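Local coordinates for alpha-ketoglutarate-dependent non-heme iron oxygenase EasH (Aspergillus japonicus, PDB 5M0T) that acts as an Fe(II)- and alpha-ketoglutarate-dependent oxidase in cycloclavine biosynthesis, a branch of the ergot alkaloid pathway, at the interface of chains A and B. Residues are numbered along the deposited sequence; one frame, centred on the assembly and turned at random. Chains: chain A/B, Alpha-ketoglutarate-dependent non-heme iron oxygenase EasH.

The interface of chains A and B. Residues chain A 59, 63, 65, 67, 71, 76, 78, 116, 237-238; chain B 269-270, 273, 275-278.
This is part of the two-fold symmetric interface between two copies of EasH, a PhyH-family oxygenase with a double-stranded beta-helix fold. A C-terminal loop of chain B, between strand 269-271 and helix 279-282, inserts into chain A. The deposited assembly is held this way, though coordinates alone do not prove a dimer in solution.

B:Leu276 is the main plug and hides 122 Å² of its surface. Its CG is anti to its own carbonyl carbon (chi1 -52°), and with chi2 at 172° the branch turns CD1 toward A:Leu71 and CD2 toward A:Val237. CD1 meets CD1 of A:Leu71 at 3.4 Å, the chains crossing at about a right angle. CD2 packs on A:Val237 CG1 at 3.6 Å and lies near A:Thr116 OG1. CB touches CZ3 at the edge of the A:Trp59 ring, in its plane, while A:Leu71 CB sits over one face near the rim. A:Leu71 also lines the 2-oxoglutarate pocket, so the partner loop may buttress that site from the second shell.

Polar bonds hold the stretch of loop leading into B:Leu276. The carbonyl O of A:Val237 accepts two bonds from B:Thr273, each 2.7 Å: backbone N comes in the carbonyl plane and OG1 from above it. A parallel beta bridge joins A:Glu238 to B:Thr273. The B:Asp275 carboxylate OD1, met nearly along its C-O axis, takes the A:Ser78 backbone N-H at 2.6 Å. A:Ser78 OG donates to A:Gln76 OE1 at 2.8 Å, which steadies that amide, set tip to tip with B:Asp275. The A:Gln76 NE2 bond to B:Asp275 O is weak. Water 1 links A:Ser65 OG (2.9 Å) to B:Leu276 O.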
ATOM      1  N   TRP A  59      20.714   8.717  12.540  1.00 73.41           N
ATOM      2  CA  TRP A  59      19.264   8.563  12.757  1.00 72.52           C
ATOM      3  C   TRP A  59      18.792   9.464  13.916  1.00 72.84           C
ATOM      4  O   TRP A  59      19.319   9.363  15.038  1.00 71.46           O
ATOM      5  CB  TRP A  59      18.912   7.099  13.066  1.00 71.54           C
ATOM      6  CG  TRP A  59      17.463   6.894  13.464  1.00 72.60           C
ATOM      7  CD1 TRP A  59      16.938   6.934  14.733  1.00 72.29           C
ATOM      8  CD2 TRP A  59      16.362   6.635  12.586  1.00 72.92           C
ATOM      9  NE1 TRP A  59      15.582   6.716  14.693  1.00 72.23           N
ATOM     10  CE2 TRP A  59      15.198   6.529  13.390  1.00 73.83           C
ATOM     11  CE3 TRP A  59      16.241   6.482  11.198  1.00 72.48           C
ATOM     12  CZ2 TRP A  59      13.930   6.268  12.847  1.00 74.32           C
ATOM     13  CZ3 TRP A  59      14.994   6.230  10.659  1.00 73.32           C
ATOM     14  CH2 TRP A  59      13.848   6.127  11.482  1.00 74.42           C
ATOM     15  N   GLN A  63      11.110   9.416  17.271  1.00 76.97           N
ATOM     16  CA  GLN A  63      10.088   9.010  16.280  1.00 77.53           C
ATOM     17  C   GLN A  63       8.993   8.081  16.836  1.00 79.05           C
ATOM     18  O   GLN A  63       7.867   8.094  16.324  1.00 81.52           O
ATOM     19  CB  GLN A  63      10.737   8.323  15.064  1.00 75.54           C
ATOM     20  CG  GLN A  63      11.885   9.078  14.397  1.00 73.74           C
ATOM     21  CD  GLN A  63      11.480  10.432  13.860  1.00 74.74           C
ATOM     22  OE1 GLN A  63      10.524  10.543  13.087  1.00 76.93           O
ATOM     23  NE2 GLN A  63      12.211  11.473  14.261  1.00 73.61           N
ATOM     24  N   SER A  65       8.534   4.788  16.666  1.00 77.73           N
ATOM     25  CA  SER A  65       8.067   3.886  15.595  1.00 78.45           C
ATOM     26  C   SER A  65       8.814   2.540  15.573  1.00 76.59           C
ATOM     27  O   SER A  65       9.797   2.341  16.297  1.00 73.97           O
ATOM     28  CB  SER A  65       8.191   4.577  14.225  1.00 78.48           C
ATOM     29  OG  SER A  65       9.543   4.837  13.877  1.00 75.75           O
ATOM     30  N   GLN A  67      10.434   1.535  12.882  1.00 74.22           N
ATOM     31  CA  GLN A  67      11.694   1.953  12.250  1.00 72.72           C
ATOM     32  C   GLN A  67      12.763   2.269  13.306  1.00 70.33           C
ATOM     33  O   GLN A  67      13.862   1.712  13.275  1.00 68.87           O
ATOM     34  CB  GLN A  67      11.493   3.191  11.346  1.00 73.22           C
ATOM     35  CG  GLN A  67      11.073   2.900   9.918  1.00 74.92           C
ATOM     36  CD  GLN A  67       9.647   2.415   9.773  1.00 77.47           C
ATOM     37  OE1 GLN A  67       8.893   2.299  10.742  1.00 77.97           O
ATOM     38  NE2 GLN A  67       9.263   2.130   8.531  1.00 80.19           N
ATOM     39  N   LEU A  71      16.628   0.814  13.872  1.00 63.85           N
ATOM     40  CA  LEU A  71      17.577   1.747  13.204  1.00 64.01           C
ATOM     41  C   LEU A  71      18.308   2.781  14.104  1.00 63.27           C
ATOM     42  O   LEU A  71      19.105   3.575  13.596  1.00 63.10           O
ATOM     43  CB  LEU A  71      16.875   2.482  12.042  1.00 65.05           C
ATOM     44  CG  LEU A  71      16.356   1.609  10.889  1.00 66.76           C
ATOM     45  CD1 LEU A  71      15.450   2.418   9.972  1.00 67.89           C
ATOM     46  CD2 LEU A  71      17.499   0.982  10.099  1.00 67.29           C
ATOM     47  N   GLN A  76      22.134   6.402   8.487  1.00 54.35           N
ATOM     48  CA  GLN A  76      21.229   6.003   7.416  1.00 54.92           C
ATOM     49  C   GLN A  76      20.824   7.161   6.502  1.00 56.44           C
ATOM     50  O   GLN A  76      20.670   8.305   6.947  1.00 57.59           O
ATOM     51  CB  GLN A  76      19.984   5.260   7.961  1.00 55.52           C
ATOM     52  CG  GLN A  76      18.949   6.098   8.729  1.00 57.76           C
ATOM     53  CD  GLN A  76      17.893   6.803   7.864  1.00 56.69           C
ATOM     54  OE1 GLN A  76      17.564   6.364   6.764  1.00 57.98           O
ATOM     55  NE2 GLN A  76      17.350   7.902   8.378  1.00 59.82           N
ATOM     56  N   SER A  78      17.837   7.346   3.304  1.00 55.02           N
ATOM     57  CA  SER A  78      16.789   6.654   2.571  1.00 53.61           C
ATOM     58  C   SER A  78      16.205   7.577   1.484  1.00 55.45           C
ATOM     59  O   SER A  78      16.775   8.607   1.200  1.00 58.92           O
ATOM     60  CB  SER A  78      15.745   6.151   3.558  1.00 51.96           C
ATOM     61  OG  SER A  78      16.351   5.251   4.465  1.00 53.51           O
ATOM     62  N   THR A 116      11.375   0.452   0.376  1.00 40.72           N
ATOM     63  CA  THR A 116      12.420   1.246   1.012  1.00 43.11           C
ATOM     64  C   THR A 116      13.795   0.845   0.518  1.00 41.66           C
ATOM     65  O   THR A 116      14.034  -0.303   0.188  1.00 43.01           O
ATOM     66  CB  THR A 116      12.366   1.173   2.577  1.00 45.70           C
ATOM     67  OG1 THR A 116      13.446   1.928   3.160  1.00 50.35           O
ATOM     68  CG2 THR A 116      12.432  -0.263   3.089  1.00 43.73           C
ATOM     69  N   VAL A 237       7.000   1.872   2.444  1.00 38.14           N
ATOM     70  CA  VAL A 237       7.542   2.606   3.581  1.00 41.80           C
ATOM     71  C   VAL A 237       7.957   4.034   3.174  1.00 45.09           C
ATOM     72  O   VAL A 237       7.760   4.977   3.949  1.00 49.87           O
ATOM     73  CB  VAL A 237       8.712   1.839   4.230  1.00 40.22           C
ATOM     74  CG1 VAL A 237       9.442   2.703   5.246  1.00 42.25           C
ATOM     75  CG2 VAL A 237       8.197   0.568   4.894  1.00 38.78           C
ATOM     76  N   GLU A 238       8.504   4.185   1.965  1.00 44.71           N
ATOM     77  CA  GLU A 238       8.926   5.484   1.436  1.00 47.57           C
ATOM     78  C   GLU A 238       7.899   6.074   0.488  1.00 46.65           C
ATOM     79  O   GLU A 238       7.508   5.422  -0.480  1.00 45.55           O
ATOM     80  CB  GLU A 238      10.250   5.344   0.712  1.00 52.85           C
ATOM     81  CG  GLU A 238      11.407   5.029   1.651  1.00 55.35           C
ATOM     82  CD  GLU A 238      12.697   4.748   0.917  1.00 65.23           C
ATOM     83  OE1 GLU A 238      12.760   4.950  -0.326  1.00 84.86           O
ATOM     84  OE2 GLU A 238      13.657   4.297   1.586  1.00 62.31           O
TER
ATOM     85  N   VAL B 269       4.303   0.873  13.167  1.00 44.93           N
ATOM     86  CA  VAL B 269       5.281   0.942  12.090  1.00 45.91           C
ATOM     87  C   VAL B 269       4.928   2.185  11.292  1.00 44.11           C
ATOM     88  O   VAL B 269       3.822   2.283  10.770  1.00 42.52           O
ATOM     89  CB  VAL B 269       5.181  -0.292  11.132  1.00 51.47           C
ATOM     90  CG1 VAL B 269       6.265  -0.257  10.052  1.00 52.49           C
ATOM     91  CG2 VAL B 269       5.211  -1.619  11.902  1.00 53.55           C
ATOM     92  N   ASP B 270       5.845   3.137  11.203  1.00 42.32           N
ATOM     93  CA  ASP B 270       5.609   4.318  10.382  1.00 44.17           C
ATOM     94  C   ASP B 270       5.849   3.928   8.940  1.00 44.39           C
ATOM     95  O   ASP B 270       6.907   3.410   8.618  1.00 46.85           O
ATOM     96  CB  ASP B 270       6.540   5.479  10.760  1.00 45.41           C
ATOM     97  CG  ASP B 270       6.055   6.258  11.977  1.00 45.91           C
ATOM     98  OD1 ASP B 270       4.984   5.940  12.547  1.00 47.63           O
ATOM     99  OD2 ASP B 270       6.753   7.222  12.342  1.00 47.71           O
ATOM    100  N   THR B 273       6.770   7.477   4.448  1.00 37.80           N
ATOM    101  CA  THR B 273       7.698   8.370   5.096  1.00 39.24           C
ATOM    102  C   THR B 273       8.601   9.087   4.093  1.00 41.22           C
ATOM    103  O   THR B 273       8.671   8.708   2.914  1.00 40.90           O
ATOM    104  CB  THR B 273       8.589   7.545   6.034  1.00 39.08           C
ATOM    105  OG1 THR B 273       9.381   6.650   5.254  1.00 40.28           O
ATOM    106  CG2 THR B 273       7.725   6.745   7.011  1.00 37.47           C
ATOM    107  N   ASP B 275      12.579   9.664   4.063  1.00 47.97           N
ATOM    108  CA  ASP B 275      13.816   9.245   4.690  1.00 50.59           C
ATOM    109  C   ASP B 275      13.572   8.388   5.949  1.00 49.51           C
ATOM    110  O   ASP B 275      14.355   8.435   6.888  1.00 47.96           O
ATOM    111  CB  ASP B 275      14.669  10.480   5.015  1.00 56.36           C
ATOM    112  CG  ASP B 275      16.142  10.160   5.196  1.00 57.87           C
ATOM    113  OD1 ASP B 275      16.583   9.051   4.858  1.00 61.92           O
ATOM    114  OD2 ASP B 275      16.879  11.032   5.684  1.00 66.97           O
ATOM    115  N   LEU B 276      12.472   7.616   5.954  1.00 48.92           N
ATOM    116  CA  LEU B 276      12.022   6.827   7.106  1.00 50.35           C
ATOM    117  C   LEU B 276      11.491   7.644   8.314  1.00 53.75           C
ATOM    118  O   LEU B 276      11.042   7.055   9.307  1.00 49.38           O
ATOM    119  CB  LEU B 276      13.123   5.864   7.569  1.00 52.78           C
ATOM    120  CG  LEU B 276      13.752   4.965   6.501  1.00 53.48           C
ATOM    121  CD1 LEU B 276      14.951   4.223   7.077  1.00 54.35           C
ATOM    122  CD2 LEU B 276      12.709   4.002   5.962  1.00 51.26           C
ATOM    123  N   LYS B 277      11.538   8.978   8.227  1.00 53.78           N
ATOM    124  CA  LYS B 277      11.042   9.875   9.257  1.00 53.89           C
ATOM    125  C   LYS B 277       9.713  10.456   8.740  1.00 50.57           C
ATOM    126  O   LYS B 277       9.289  10.148   7.616  1.00 48.77           O
ATOM    127  CB  LYS B 277      12.082  10.977   9.553  1.00 55.94           C
ATOM    128  CG  LYS B 277      13.381  10.452  10.180  1.00 54.88           C
ATOM    129  CD  LYS B 277      14.603  11.226   9.701  1.00 53.94           C
ATOM    130  N   ASP B 278       9.073  11.286   9.564  1.00 46.54           N
ATOM    131  CA  ASP B 278       7.773  11.914   9.273  1.00 46.14           C
ATOM    132  C   ASP B 278       7.769  12.632   7.910  1.00 45.48           C
ATOM    133  O   ASP B 278       8.703  13.375   7.585  1.00 46.11           O
ATOM    134  CB  ASP B 278       7.433  12.914  10.392  1.00 49.13           C
ATOM    135  CG  ASP B 278       6.044  13.515  10.248  1.00 51.14           C
ATOM    136  OD1 ASP B 278       5.057  12.747  10.350  1.00 52.79           O
ATOM    137  OD2 ASP B 278       5.938  14.749  10.033  1.00 50.81           O
TER
HETATM  138  O   HOH W   1      10.198   6.748  11.845  1.00 41.49           O